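Local coordinates for protein pyocin S5 (Pseudomonas aeruginosa PAO1, PDB 6THK) that acts as an antibacterial protein toxin of the channel-forming colicin family, probably killing target cells by forming pores that depolarise the cytoplasmic membrane, at residues A[129-133]-A[134-138]; A[46-50]-A[51-55]; A[216-219]-A[220-224]; A[318-321]-A[322-326]. The protein carries 1 engineered substitution. All coordinates share one frame; numbering follows the deposited sequence.

Contact 1 (A[129-133]-A[134-138]); sequences EKQSS and LSIYE. With ZN (zinc ion), chain F.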
loop_
_atom_site.group_PDB
_atom_site.type_symbol
_atom_site.label_atom_id
_atom_site.label_comp_id
_atom_site.label_asym_id
_atom_site.label_seq_id
_atom_site.Cartn_x
_atom_site.Cartn_y
_atom_site.Cartn_z
ATOM N N GLU A 129 10.510 70.435 35.425
ATOM C CA GLU A 129 11.185 70.107 36.686
ATOM C C GLU A 129 12.592 70.711 36.809
ATOM O O GLU A 129 13.034 70.990 37.923
ATOM C CB GLU A 129 11.200 68.564 36.921
ATOM C CG GLU A 129 12.408 67.778 36.411
ATOM C CD GLU A 129 12.224 66.917 35.177
ATOM O OE1 GLU A 129 11.140 66.981 34.554
ATOM O OE2 GLU A 129 13.173 66.177 34.832
ATOM N N LYS A 130 13.289 70.903 35.681
ATOM C CA LYS A 130 14.664 71.397 35.690
ATOM C C LYS A 130 14.801 72.891 35.389
ATOM O O LYS A 130 15.923 73.403 35.379
ATOM C CB LYS A 130 15.524 70.551 34.743
ATOM C CG LYS A 130 15.936 69.236 35.385
ATOM C CD LYS A 130 16.158 68.147 34.359
ATOM C CE LYS A 130 16.469 66.812 34.993
ATOM N NZ LYS A 130 16.649 65.750 33.967
ATOM N N GLN A 131 13.674 73.594 35.191
ATOM C CA GLN A 131 13.669 75.035 34.896
ATOM C C GLN A 131 13.263 75.886 36.100
ATOM O O GLN A 131 12.449 75.462 36.930
ATOM C CB GLN A 131 12.700 75.364 33.735
ATOM C CG GLN A 131 12.825 74.537 32.459
ATOM C CD GLN A 131 14.220 74.492 31.901
ATOM O OE1 GLN A 131 14.890 73.460 31.962
ATOM N NE2 GLN A 131 14.675 75.601 31.328
ATOM N N SER A 132 13.778 77.124 36.150
ATOM C CA SER A 132 13.399 78.109 37.167
ATOM C C SER A 132 12.045 78.669 36.742
ATOM O O SER A 132 11.719 78.622 35.551
ATOM C CB SER A 132 14.421 79.240 37.215
ATOM O OG SER A 132 14.428 79.999 36.016
ATOM N N SER A 133 11.274 79.226 37.681
ATOM C CA SER A 133 9.976 79.833 37.354
ATOM C C SER A 133 10.109 80.978 36.332
ATOM O O SER A 133 9.174 81.213 35.569
ATOM C CB SER A 133 9.246 80.291 38.615
ATOM O OG SER A 133 10.102 80.934 39.545
ATOM N N LEU A 134 11.291 81.638 36.277
ATOM C CA LEU A 134 11.571 82.722 35.332
ATOM C C LEU A 134 11.861 82.154 33.952
ATOM O O LEU A 134 11.412 82.726 32.960
ATOM C CB LEU A 134 12.722 83.638 35.824
ATOM C CG LEU A 134 13.111 84.818 34.921
ATOM C CD1 LEU A 134 12.021 85.894 34.887
ATOM C CD2 LEU A 134 14.442 85.403 35.326
ATOM N N SER A 135 12.599 81.034 33.885
ATOM C CA SER A 135 12.902 80.348 32.632
ATOM C C SER A 135 11.578 79.970 31.952
ATOM O O SER A 135 11.368 80.345 30.803
ATOM C CB SER A 135 13.759 79.110 32.893
ATOM O OG SER A 135 13.857 78.289 31.739
ATOM N N ILE A 136 10.653 79.334 32.704
ATOM C CA ILE A 136 9.335 78.936 32.214
ATOM C C ILE A 136 8.550 80.155 31.740
ATOM O O ILE A 136 7.974 80.126 30.650
ATOM C CB ILE A 136 8.562 78.075 33.256
ATOM C CG1 ILE A 136 9.313 76.747 33.544
ATOM C CG2 ILE A 136 7.145 77.793 32.759
ATOM C CD1 ILE A 136 8.855 75.949 34.741
ATOM N N TYR A 137 8.565 81.234 32.534
ATOM C CA TYR A 137 7.872 82.473 32.198
ATOM C C TYR A 137 8.330 83.068 30.865
ATOM O O TYR A 137 7.485 83.459 30.057
ATOM C CB TYR A 137 8.026 83.491 33.329
ATOM C CG TYR A 137 7.485 84.866 33.000
ATOM C CD1 TYR A 137 6.116 85.125 33.032
ATOM C CD2 TYR A 137 8.341 85.916 32.670
ATOM C CE1 TYR A 137 5.612 86.397 32.747
ATOM C CE2 TYR A 137 7.847 87.184 32.363
ATOM C CZ TYR A 137 6.482 87.421 32.408
ATOM O OH TYR A 137 5.993 88.674 32.137
ATOM N N GLU A 138 9.653 83.127 30.636
ATOM C CA GLU A 138 10.234 83.713 29.426
ATOM C C GLU A 138 9.969 82.846 28.221
ATOM O O GLU A 138 9.788 83.368 27.114
ATOM C CB GLU A 138 11.739 84.014 29.600
ATOM C CG GLU A 138 12.060 85.035 30.694
ATOM C CD GLU A 138 11.651 86.488 30.490
ATOM O OE1 GLU A 138 11.068 86.820 29.431
ATOM O OE2 GLU A 138 11.917 87.300 31.406
HETATM ZN ZN ZN F . 12.302 66.326 32.992
#
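The N-terminal cap of helix 133-145 is built by Ser132 and Ser135, with Gln131 reaching in from the loop that also carries a zinc ligand. Ser132 is the N-cap residue: its OG accepts the backbone N-H of Ser135 at 3.0 Å from OG to N. A hydroxyl on a one-carbon stem suits this place, because it can turn back onto an amide of the first helical turn, which lacks the usual helical carbonyl partner four residues earlier. With chi1 at 66°, OG lies between the backbone N and the carbonyl carbon of its own residue, where it meets that N-H. The carbonyl of Ser132 starts the helical bonding, with Ile136 N 3.1 Å from Ser132 O.

The hydroxyl of Ser135, in turn, takes a bond from Gln131, whose NE2 stands 2.8 Å from Ser135 OG, with that oxygen lying slightly out of the plane of the Gln131 amide. The glutamine chain is bent at chi2, which folds its amide back over the first turn. Gln131 CB rests on Ile136 CG1 at 3.7 Å, and Ile136 and Ser133 also touch Ile53 of helix 42-87.

Earlier in the same connection both carboxylate oxygens of Glu129 grip the zinc ion, with OE2 2.0 Å from the metal. Asp127 supplies a further ligand and Tyr172 hydrogen-bonds to Glu129 OE1. Chelation by two acidic residues should favour their charged forms, while Ser132 caps a helical N-H and Gln131 holds the Ser135 hydroxyl, both without adding charge.

Contact 2 (A[46-50]-A[51-55]); sequences EIYLQ and KNIYY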
loop_
_atom_site.group_PDB
_atom_site.type_symbol
_atom_site.label_atom_id
_atom_site.label_comp_id
_atom_site.label_asym_id
_atom_site.label_seq_id
_atom_site.Cartn_x
_atom_site.Cartn_y
_atom_site.Cartn_z
ATOM N N GLU A 46 7.777 88.530 41.692
ATOM C CA GLU A 46 8.068 87.344 42.507
ATOM C C GLU A 46 6.798 86.645 43.005
ATOM O O GLU A 46 6.772 85.423 43.084
ATOM C CB GLU A 46 8.969 87.695 43.693
ATOM C CG GLU A 46 10.429 87.860 43.309
ATOM C CD GLU A 46 11.419 88.131 44.426
ATOM O OE1 GLU A 46 11.087 87.893 45.609
ATOM O OE2 GLU A 46 12.554 88.548 44.105
ATOM N N ILE A 47 5.747 87.412 43.313
ATOM C CA ILE A 47 4.454 86.880 43.746
ATOM C C ILE A 47 3.778 86.245 42.514
ATOM O O ILE A 47 3.327 85.096 42.587
ATOM C CB ILE A 47 3.606 87.986 44.454
ATOM C CG1 ILE A 47 4.208 88.347 45.837
ATOM C CG2 ILE A 47 2.128 87.598 44.583
ATOM C CD1 ILE A 47 3.619 89.617 46.508
ATOM N N TYR A 48 3.784 86.969 41.365
ATOM C CA TYR A 48 3.204 86.475 40.110
ATOM C C TYR A 48 3.877 85.157 39.689
ATOM O O TYR A 48 3.170 84.181 39.454
ATOM C CB TYR A 48 3.275 87.527 38.977
ATOM C CG TYR A 48 2.778 86.994 37.640
ATOM C CD1 TYR A 48 3.638 86.320 36.768
ATOM C CD2 TYR A 48 1.443 87.125 37.269
ATOM C CE1 TYR A 48 3.176 85.790 35.565
ATOM C CE2 TYR A 48 0.967 86.577 36.077
ATOM C CZ TYR A 48 1.839 85.921 35.223
ATOM O OH TYR A 48 1.369 85.437 34.025
ATOM N N LEU A 49 5.233 85.126 39.633
ATOM C CA LEU A 49 5.998 83.931 39.257
ATOM C C LEU A 49 5.674 82.740 40.173
ATOM O O LEU A 49 5.510 81.625 39.673
ATOM C CB LEU A 49 7.522 84.194 39.252
ATOM C CG LEU A 49 8.103 85.163 38.209
ATOM C CD1 LEU A 49 9.594 85.348 38.411
ATOM C CD2 LEU A 49 7.835 84.704 36.802
ATOM N N GLN A 50 5.580 82.970 41.503
ATOM C CA GLN A 50 5.260 81.906 42.462
ATOM C C GLN A 50 3.846 81.383 42.284
ATOM O O GLN A 50 3.669 80.184 42.135
ATOM C CB GLN A 50 5.461 82.355 43.914
ATOM C CG GLN A 50 6.909 82.325 44.373
ATOM C CD GLN A 50 7.020 82.640 45.839
ATOM O OE1 GLN A 50 6.425 83.590 46.344
ATOM N NE2 GLN A 50 7.805 81.863 46.552
ATOM N N LYS A 51 2.847 82.278 42.282
ATOM C CA LYS A 51 1.435 81.919 42.168
ATOM C C LYS A 51 1.041 81.275 40.839
ATOM O O LYS A 51 0.258 80.329 40.845
ATOM C CB LYS A 51 0.555 83.160 42.439
ATOM C CG LYS A 51 -0.946 82.880 42.565
ATOM C CD LYS A 51 -1.803 84.149 42.490
ATOM C CE LYS A 51 -2.200 84.557 41.084
ATOM N NZ LYS A 51 -3.246 83.667 40.507
ATOM N N ASN A 52 1.521 81.829 39.712
ATOM C CA ASN A 52 1.106 81.454 38.365
ATOM C C ASN A 52 1.991 80.444 37.655
ATOM O O ASN A 52 1.508 79.761 36.751
ATOM C CB ASN A 52 0.948 82.710 37.500
ATOM C CG ASN A 52 -0.042 83.704 38.067
ATOM O OD1 ASN A 52 -1.249 83.615 37.835
ATOM N ND2 ASN A 52 0.441 84.639 38.873
ATOM N N ILE A 53 3.275 80.363 38.030
ATOM C CA ILE A 53 4.201 79.450 37.391
ATOM C C ILE A 53 4.735 78.384 38.384
ATOM O O ILE A 53 4.421 77.217 38.187
ATOM C CB ILE A 53 5.327 80.202 36.598
ATOM C CG1 ILE A 53 4.773 80.867 35.314
ATOM C CG2 ILE A 53 6.461 79.264 36.203
ATOM C CD1 ILE A 53 4.490 82.327 35.379
ATOM N N TYR A 54 5.514 78.746 39.416
ATOM C CA TYR A 54 6.123 77.755 40.312
ATOM C C TYR A 54 5.135 76.847 41.064
ATOM O O TYR A 54 5.295 75.634 41.002
ATOM C CB TYR A 54 7.108 78.390 41.306
ATOM C CG TYR A 54 8.058 77.387 41.937
ATOM C CD1 TYR A 54 7.699 76.675 43.082
ATOM C CD2 TYR A 54 9.320 77.151 41.391
ATOM C CE1 TYR A 54 8.561 75.738 43.654
ATOM C CE2 TYR A 54 10.205 76.242 41.977
ATOM C CZ TYR A 54 9.823 75.544 43.112
ATOM O OH TYR A 54 10.686 74.648 43.697
ATOM N N TYR A 55 4.160 77.408 41.792
ATOM C CA TYR A 55 3.214 76.612 42.580
ATOM C C TYR A 55 2.363 75.669 41.682
ATOM O O TYR A 55 2.337 74.472 41.999
ATOM C CB TYR A 55 2.371 77.488 43.535
ATOM C CG TYR A 55 3.131 78.050 44.726
ATOM C CD1 TYR A 55 4.462 78.455 44.608
ATOM C CD2 TYR A 55 2.506 78.231 45.956
ATOM C CE1 TYR A 55 5.162 78.984 45.693
ATOM C CE2 TYR A 55 3.194 78.769 47.048
ATOM C CZ TYR A 55 4.527 79.137 46.912
ATOM O OH TYR A 55 5.234 79.656 47.968
#
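Asn52 folds back along helix 42-87 onto Tyr48, one turn earlier, and its side chain can be followed atom by atom. CB lies over a face of the Tyr48 ring, 4.1 Å from the ring centroid, a CH-pi contact. CG comes next, above the same ring but displaced toward its rim. The amide is stacked there, its plane only 25° from that of the ring. At the tip, ND2 donates to the backbone O of Tyr48 at 2.8 Å, and OD1 receives a weak bond from Lys51 NZ. The carbonyl of Tyr48 thus accepts twice, since Asn52 N also binds it in the ordinary helical way. Asparagine suits this place: its short, flat amide can cover the ring and bond the backbone at once. Tyr48 has CG anti to its backbone N (chi1 175°), which lays the ring alongside the next turn.

The helix widens into a pi-type turn at residues 51-54. Leu49 O receives both Ile53 N and Tyr54 N, and Tyr55 N binds Gln50 O at 2.8 Å, five residues back. The short axes on either side of the junction differ by 52°. The Gln50 amide runs beside the Tyr55 ring, NE2 being 3.7 Å from Tyr55 OH.

Ile53 CD1 touches Tyr48 CE1 at 3.7 Å, and the Ile53 side chain also packs on Trp140 of helix 133-145. Leu49 meets Tyr137 of that helix, whereas Tyr48 faces helix 157-212, packing on Phe157 and Val161 and hydrogen-bonding through OH to Gln158.

Contact 3 (A[216-219]-A[220-224]); sequences MKVQ and SELDQ. With ZN (zinc ion), chain G.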
loop_
_atom_site.group_PDB
_atom_site.type_symbol
_atom_site.label_atom_id
_atom_site.label_comp_id
_atom_site.label_asym_id
_atom_site.label_seq_id
_atom_site.Cartn_x
_atom_site.Cartn_y
_atom_site.Cartn_z
ATOM N N MET A 216 -0.476 1.565 9.338
ATOM C CA MET A 216 -1.911 1.462 9.302
ATOM C C MET A 216 -2.503 2.592 8.529
ATOM O O MET A 216 -3.502 2.426 7.884
ATOM C CB MET A 216 -2.457 1.451 10.711
ATOM C CG MET A 216 -1.517 0.798 11.707
ATOM S SD MET A 216 -1.233 -0.924 11.327
ATOM C CE MET A 216 0.374 -1.182 12.045
ATOM N N LYS A 217 -1.893 3.753 8.602
ATOM C CA LYS A 217 -2.424 4.880 7.859
ATOM C C LYS A 217 -2.365 4.695 6.351
ATOM O O LYS A 217 -3.323 5.000 5.654
ATOM C CB LYS A 217 -1.685 6.157 8.259
ATOM C CG LYS A 217 -2.062 7.379 7.443
ATOM C CD LYS A 217 -3.365 7.991 7.928
ATOM C CE LYS A 217 -3.966 8.902 6.876
ATOM N NZ LYS A 217 -5.011 9.782 7.456
ATOM N N VAL A 218 -1.255 4.166 5.851
ATOM C CA VAL A 218 -1.106 3.968 4.415
ATOM C C VAL A 218 -2.157 3.000 3.889
ATOM O O VAL A 218 -2.749 3.221 2.846
ATOM C CB VAL A 218 0.299 3.454 4.057
ATOM C CG1 VAL A 218 0.370 3.091 2.588
ATOM C CG2 VAL A 218 1.345 4.499 4.394
ATOM N N GLN A 219 -2.384 1.929 4.634
ATOM C CA GLN A 219 -3.401 0.920 4.298
ATOM C C GLN A 219 -4.786 1.545 4.152
ATOM O O GLN A 219 -5.437 1.327 3.128
ATOM C CB GLN A 219 -3.420 -0.267 5.290
ATOM C CG GLN A 219 -4.456 -1.366 4.955
ATOM C CD GLN A 219 -4.265 -1.941 3.562
ATOM O OE1 GLN A 219 -5.029 -1.653 2.637
ATOM N NE2 GLN A 219 -3.198 -2.704 3.379
ATOM N N SER A 220 -5.184 2.385 5.136
ATOM C CA SER A 220 -6.455 3.118 5.177
ATOM C C SER A 220 -6.564 4.090 4.005
ATOM O O SER A 220 -7.620 4.192 3.383
ATOM C CB SER A 220 -6.607 3.859 6.500
ATOM O OG SER A 220 -6.176 3.056 7.588
ATOM N N GLU A 221 -5.467 4.766 3.667
ATOM C CA GLU A 221 -5.458 5.673 2.527
ATOM C C GLU A 221 -5.677 4.917 1.221
ATOM O O GLU A 221 -6.444 5.385 0.376
ATOM C CB GLU A 221 -4.142 6.417 2.458
ATOM C CG GLU A 221 -4.175 7.747 3.155
ATOM C CD GLU A 221 -2.767 8.273 3.248
ATOM O OE1 GLU A 221 -2.201 8.644 2.196
ATOM O OE2 GLU A 221 -2.212 8.282 4.368
ATOM N N LEU A 222 -5.014 3.753 1.056
ATOM C CA LEU A 222 -5.161 2.925 -0.154
ATOM C C LEU A 222 -6.583 2.403 -0.320
ATOM O O LEU A 222 -7.088 2.351 -1.445
ATOM C CB LEU A 222 -4.144 1.783 -0.193
ATOM C CG LEU A 222 -2.701 2.179 -0.522
ATOM C CD1 LEU A 222 -1.768 1.086 -0.167
ATOM C CD2 LEU A 222 -2.530 2.585 -1.990
ATOM N N ASP A 223 -7.212 2.052 0.797
ATOM C CA ASP A 223 -8.595 1.604 0.814
ATOM C C ASP A 223 -9.526 2.727 0.379
ATOM O O ASP A 223 -10.460 2.505 -0.373
ATOM C CB ASP A 223 -8.983 1.135 2.209
ATOM C CG ASP A 223 -8.159 -0.031 2.672
ATOM O OD1 ASP A 223 -7.798 -0.865 1.826
ATOM O OD2 ASP A 223 -7.873 -0.115 3.879
ATOM N N GLN A 224 -9.257 3.942 0.842
ATOM C CA GLN A 224 -10.082 5.091 0.492
ATOM C C GLN A 224 -10.023 5.334 -0.999
ATOM O O GLN A 224 -11.028 5.633 -1.631
ATOM C CB GLN A 224 -9.613 6.345 1.229
ATOM C CG GLN A 224 -10.601 7.504 1.188
ATOM C CD GLN A 224 -10.296 8.528 0.107
ATOM O OE1 GLN A 224 -9.726 9.580 0.378
ATOM N NE2 GLN A 224 -10.688 8.226 -1.124
HETATM ZN ZN ZN G . -1.117 10.218 5.089
#
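The carboxylate of Glu221 has the aliphatic chain of Lys217 beside it and a zinc ion at one oxygen. Lys217 CE approaches Glu221 OE2 to 3.1 Å, and CE and the metal are displaced to the same side of the carboxylate plane. Zinc is held by OE2 at 2.3 Å, with Glu288 of helix 272-338 as a second ligand; the other oxygen, OE1, makes a salt bridge to Lys255.

Ser220 turns its hydroxyl onto the helix itself. OG donates to Met216 O at 2.8 Å, from the opposite face of the carbonyl plane to Ser220 N, which gives its helical bond to the same atom. Chi1 of -42° keeps OG beside the backbone N and so within reach of that carbonyl. Also on helix 214-227, Val218 CG1 meets Leu222 CD1 at 4.0 Å, the branched chains lying side by side; both residues touch Arg295 of helix 272-338, and Leu222 also meets Leu247 and Val248 of helix 237-267.

Lys217 bends at chi2, leaving NZ 4.4 Å from Glu221 OE2, too far for an ion pair. Its positive charge is nevertheless close enough to ease, probably, the gathering of two glutamates at the metal. With zinc on one oxygen and Lys255 on the other, the Glu221 carboxylate is likely to remain ionised.

Contact 4 (A[318-321]-A[322-326]); sequences QALQ and DAIKF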
loop_
_atom_site.group_PDB
_atom_site.type_symbol
_atom_site.label_atom_id
_atom_site.label_comp_id
_atom_site.label_asym_id
_atom_site.label_seq_id
_atom_site.Cartn_x
_atom_site.Cartn_y
_atom_site.Cartn_z
ATOM N N GLN A 318 -1.166 -27.727 -22.708
ATOM C CA GLN A 318 -0.567 -28.024 -24.007
ATOM C C GLN A 318 -0.054 -29.482 -24.034
ATOM O O GLN A 318 -0.267 -30.174 -25.028
ATOM C CB GLN A 318 0.520 -26.997 -24.377
ATOM C CG GLN A 318 1.004 -27.054 -25.835
ATOM C CD GLN A 318 -0.099 -26.981 -26.877
ATOM O OE1 GLN A 318 -1.027 -26.166 -26.794
ATOM N NE2 GLN A 318 -0.002 -27.826 -27.897
ATOM N N ALA A 319 0.544 -29.961 -22.918
ATOM C CA ALA A 319 1.029 -31.333 -22.748
ATOM C C ALA A 319 -0.136 -32.325 -22.891
ATOM O O ALA A 319 0.043 -33.379 -23.513
ATOM C CB ALA A 319 1.692 -31.491 -21.387
ATOM N N LEU A 320 -1.332 -31.955 -22.356
ATOM C CA LEU A 320 -2.585 -32.721 -22.449
ATOM C C LEU A 320 -3.073 -32.794 -23.907
ATOM O O LEU A 320 -3.494 -33.855 -24.359
ATOM C CB LEU A 320 -3.679 -32.099 -21.561
ATOM C CG LEU A 320 -5.005 -32.859 -21.513
ATOM C CD1 LEU A 320 -4.905 -34.102 -20.622
ATOM C CD2 LEU A 320 -6.128 -31.973 -21.056
ATOM N N GLN A 321 -3.014 -31.674 -24.634
ATOM C CA GLN A 321 -3.421 -31.632 -26.040
ATOM C C GLN A 321 -2.441 -32.363 -26.945
ATOM O O GLN A 321 -2.855 -32.927 -27.954
ATOM C CB GLN A 321 -3.689 -30.192 -26.522
ATOM C CG GLN A 321 -4.957 -29.531 -25.931
ATOM C CD GLN A 321 -6.199 -30.412 -25.865
ATOM O OE1 GLN A 321 -6.805 -30.594 -24.797
ATOM N NE2 GLN A 321 -6.614 -30.975 -26.998
ATOM N N ASP A 322 -1.144 -32.362 -26.571
ATOM C CA ASP A 322 -0.067 -33.047 -27.282
ATOM C C ASP A 322 -0.155 -34.557 -27.031
ATOM O O ASP A 322 0.269 -35.339 -27.875
ATOM C CB ASP A 322 1.312 -32.487 -26.874
ATOM C CG ASP A 322 1.608 -31.075 -27.377
ATOM O OD1 ASP A 322 0.959 -30.641 -28.364
ATOM O OD2 ASP A 322 2.475 -30.393 -26.770
ATOM N N ALA A 323 -0.725 -34.961 -25.883
ATOM C CA ALA A 323 -0.954 -36.355 -25.508
ATOM C C ALA A 323 -2.123 -36.903 -26.327
ATOM O O ALA A 323 -2.086 -38.060 -26.756
ATOM C CB ALA A 323 -1.265 -36.450 -24.026
ATOM N N ILE A 324 -3.164 -36.065 -26.539
ATOM C CA ILE A 324 -4.348 -36.396 -27.336
ATOM C C ILE A 324 -3.929 -36.552 -28.814
ATOM O O ILE A 324 -4.336 -37.505 -29.477
ATOM C CB ILE A 324 -5.481 -35.362 -27.091
ATOM C CG1 ILE A 324 -5.988 -35.463 -25.628
ATOM C CG2 ILE A 324 -6.643 -35.535 -28.086
ATOM C CD1 ILE A 324 -6.899 -34.332 -25.148
ATOM N N LYS A 325 -3.073 -35.646 -29.297
ATOM C CA LYS A 325 -2.510 -35.658 -30.653
ATOM C C LYS A 325 -1.696 -36.953 -30.874
ATOM O O LYS A 325 -1.847 -37.599 -31.911
ATOM C CB LYS A 325 -1.598 -34.435 -30.800
ATOM C CG LYS A 325 -1.157 -34.061 -32.204
ATOM C CD LYS A 325 -0.054 -32.971 -32.149
ATOM C CE LYS A 325 -0.460 -31.664 -31.473
ATOM N NZ LYS A 325 0.713 -30.804 -31.157
ATOM N N PHE A 326 -0.861 -37.332 -29.885
ATOM C CA PHE A 326 -0.010 -38.525 -29.877
ATOM C C PHE A 326 -0.847 -39.802 -29.956
ATOM O O PHE A 326 -0.471 -40.718 -30.679
ATOM C CB PHE A 326 0.852 -38.529 -28.604
ATOM C CG PHE A 326 1.786 -39.700 -28.451
ATOM C CD1 PHE A 326 3.039 -39.695 -29.056
ATOM C CD2 PHE A 326 1.441 -40.787 -27.656
ATOM C CE1 PHE A 326 3.919 -40.765 -28.883
ATOM C CE2 PHE A 326 2.321 -41.855 -27.490
ATOM C CZ PHE A 326 3.552 -41.836 -28.108
#
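Ala319 and Ala323 form the close-fitting side of this turn of helix 272-338, and Gln318, Gln321 and Ile324 its more open side. Ala323 CB sits 3.4 Å from Ala319 O, and Ala323 N binds that oxygen, with a weaker second bond to Leu320 O. Small methyl groups suit this face because Lys408 of helix 396-409 lies against both alanines; next along, Phe326 makes a cation-pi contact with Lys405.

On the open side, side chain meets side chain more loosely. Ile324 CG1 lies against the backbone, 3.2 Å from Leu320 O, but Ile324 CD1 comes only to 4.4 Å from Leu320 CG. The same methyl lies alongside the Gln321 amide, 3.8 Å from Gln321 OE1, an apolar brush against a polar group.

The polar grouping is centred on Asp322. Its OD1 accepts from Gln318 NE2 at 3.0 Å, a bent bond that arrives from above the carboxylate plane, with the amide turned 63° against that plane. Lys325 NZ forms a salt bridge with the same oxygen at 2.8 Å, approaching on the anti side and from the opposite face. Two bends make this possible: Gln318 turns at chi2, and Lys325, otherwise extended, turns at chi3 (-60°), curling its ammonium group back toward the aspartate.

One carboxylate oxygen thus joins residues four before and three after it. Held between a neutral donor and a cation, Asp322 is probably ionised, its charge probably balanced in large part by Lys325.

Overall arrangement
All four contacts lie at the surface, each with a single buried residue, yet they sample distant parts of a very long molecule. Contacts 1 and 2 share one end: their centres are 11 Å apart, and helices 133-145 and 42-87 meet through Tyr137 on Tyr48 and Ile136 on Ile53. Contact 3 lies near the middle of the chain, and contact 4 on the far side, about 128 Å from contact 1 between centres. Contacts 1 and 3 each include a zinc-binding glutamate, one in a loop and one on a helix. Contact 2 relies on an amide stacked on a tyrosine ring at a widened turn, whereas contact 4, in the colicin pore-forming region, balances charge along a regular helix.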